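Local coordinates for protein glycerol dehydrogenase (PDB 1TA9) that oxidises glycerol to dihydroxyacetone with NAD(+) as a zinc-dependent alcohol dehydrogenase in the assimilation of glycerol, at residues L311-A316 with E396-M401. Residues are numbered along the deposited sequence; the frame is centred on the assembly and turned at random.
With ZN (zinc ion), chain I.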
# COMPACT_ATOMS: atom_id res chain seq x y z
N LEU B 311 30.26 -11.26 -14.93
CA LEU B 311 29.71 -10.97 -16.24
C LEU B 311 28.87 -12.18 -16.63
O LEU B 311 29.09 -13.29 -16.13
CB LEU B 311 30.83 -10.76 -17.27
CG LEU B 311 31.79 -9.60 -17.02
CD1 LEU B 311 32.79 -9.50 -18.17
CD2 LEU B 311 31.00 -8.30 -16.88
N ALA B 312 27.90 -11.96 -17.51
CA ALA B 312 27.04 -13.06 -17.94
C ALA B 312 26.81 -13.01 -19.45
O ALA B 312 27.76 -12.94 -20.23
CB ALA B 312 25.71 -13.00 -17.19
N ALA B 313 25.55 -13.05 -19.87
CA ALA B 313 25.23 -13.04 -21.29
C ALA B 313 25.49 -11.71 -21.99
O ALA B 313 26.03 -11.69 -23.10
CB ALA B 313 23.78 -13.45 -21.51
N ALA B 314 25.12 -10.60 -21.35
CA ALA B 314 25.30 -9.28 -21.95
C ALA B 314 26.67 -9.07 -22.59
O ALA B 314 26.76 -8.76 -23.78
CB ALA B 314 25.03 -8.19 -20.92
N HIS B 315 27.73 -9.22 -21.81
CA HIS B 315 29.07 -9.02 -22.36
C HIS B 315 29.49 -10.09 -23.35
O HIS B 315 30.22 -9.80 -24.30
CB HIS B 315 30.09 -8.88 -21.23
CG HIS B 315 30.19 -7.49 -20.70
ND1 HIS B 315 29.16 -6.89 -20.01
CD2 HIS B 315 31.15 -6.55 -20.84
CE1 HIS B 315 29.48 -5.63 -19.75
NE2 HIS B 315 30.68 -5.40 -20.25
N ALA B 316 29.02 -11.31 -23.15
CA ALA B 316 29.35 -12.39 -24.08
C ALA B 316 28.74 -12.03 -25.44
O ALA B 316 29.35 -12.24 -26.49
CB ALA B 316 28.79 -13.71 -23.58
N GLU B 396 33.53 -17.89 -22.57
CA GLU B 396 32.59 -16.79 -22.39
C GLU B 396 31.83 -16.76 -21.06
O GLU B 396 31.51 -17.80 -20.48
CB GLU B 396 31.59 -16.75 -23.55
CG GLU B 396 32.09 -15.96 -24.75
CD GLU B 396 32.38 -14.50 -24.42
OE1 GLU B 396 31.98 -14.03 -23.33
OE2 GLU B 396 33.01 -13.81 -25.26
N SER B 397 31.54 -15.55 -20.61
CA SER B 397 30.85 -15.34 -19.34
C SER B 397 29.40 -15.81 -19.32
O SER B 397 28.80 -15.94 -18.26
CB SER B 397 30.91 -13.85 -18.96
OG SER B 397 30.32 -13.04 -19.96
N ILE B 398 28.82 -16.07 -20.50
CA ILE B 398 27.43 -16.51 -20.54
C ILE B 398 27.25 -17.84 -19.82
O ILE B 398 26.16 -18.16 -19.34
CB ILE B 398 26.93 -16.62 -22.01
CG1 ILE B 398 25.41 -16.84 -22.02
CG2 ILE B 398 27.63 -17.76 -22.73
CD1 ILE B 398 24.79 -16.65 -23.39
N HIS B 399 28.32 -18.61 -19.70
CA HIS B 399 28.25 -19.91 -19.03
C HIS B 399 28.08 -19.81 -17.52
O HIS B 399 27.90 -20.83 -16.85
CB HIS B 399 29.48 -20.74 -19.39
CG HIS B 399 29.62 -20.97 -20.86
ND1 HIS B 399 28.70 -21.69 -21.59
CD2 HIS B 399 30.54 -20.53 -21.75
CE1 HIS B 399 29.04 -21.67 -22.87
NE2 HIS B 399 30.15 -20.98 -22.99
N ASN B 400 28.13 -18.60 -16.98
CA ASN B 400 27.93 -18.41 -15.54
C ASN B 400 26.45 -18.53 -15.21
O ASN B 400 26.07 -18.75 -14.07
CB ASN B 400 28.44 -17.03 -15.07
CG ASN B 400 29.96 -16.94 -15.06
OD1 ASN B 400 30.64 -17.90 -14.70
ND2 ASN B 400 30.48 -15.78 -15.43
N MET B 401 25.61 -18.37 -16.23
CA MET B 401 24.16 -18.46 -16.05
C MET B 401 23.73 -19.92 -15.90
O MET B 401 24.25 -20.80 -16.59
CB MET B 401 23.42 -17.82 -17.23
CG MET B 401 23.63 -16.32 -17.35
SD MET B 401 22.85 -15.58 -18.80
CE MET B 401 21.12 -15.56 -18.31
ZN ZN I . 31.84 -3.54 -20.09
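The first turn of helix 313-322 lies against the 3-10 turn 397-400, with the CA atoms of Ala-313 and Ile-398 4.2 Å apart. Ala-312 is the N-cap residue, and its O accepts from Ser-397 OG at 2.6 Å, on a lone pair in the carbonyl plane. Ser-397 reaches it with OG set between its backbone N and carbonyl carbon (chi1 59°). The preceding carbonyl, Leu-311 O, accepts from Asn-400 ND2 at 2.9 Å. This bond is nearly straight (166° at the hydrogen), Leu-311 O lies in the plane of the Asn-400 side-chain amide, and the donor comes almost end-on to the C=O (160°). Two successive carbonyls just before the helix, the second on the N-cap residue, are thus gripped by side chains of one turn. Met-401 bends at chi3 and lays SD on Ala-313 CB at 3.6 Å, while Ile-398 CB rests on Ala-316 CB at 3.8 Å. Glu-396 OE1 sits by Ala-316 CB and accepts from Ser-397 N at 3.1 Å; OE2 bonds to Asn-319 further along the helix. With an alanine here, Asn-319 ND2 and the Ser-397 amide would probably lose their carboxylate acceptor, and Ala-316 CA and CB its packing. His-315 turns its ring away and binds zinc through NE2 at 2.2 Å, with Asp-232 and His-333; this is probably the catalytic metal site of an iron-containing alcohol dehydrogenase. Glu-239 of helix 223-245 accepts from both His-315 ND1 and Ala-312 N, so it ties the ligand to the helix start. Helix 333-347 packs on Ala-312 to His-315, and strand 198-203 touches Leu-311, His-315 and Glu-396.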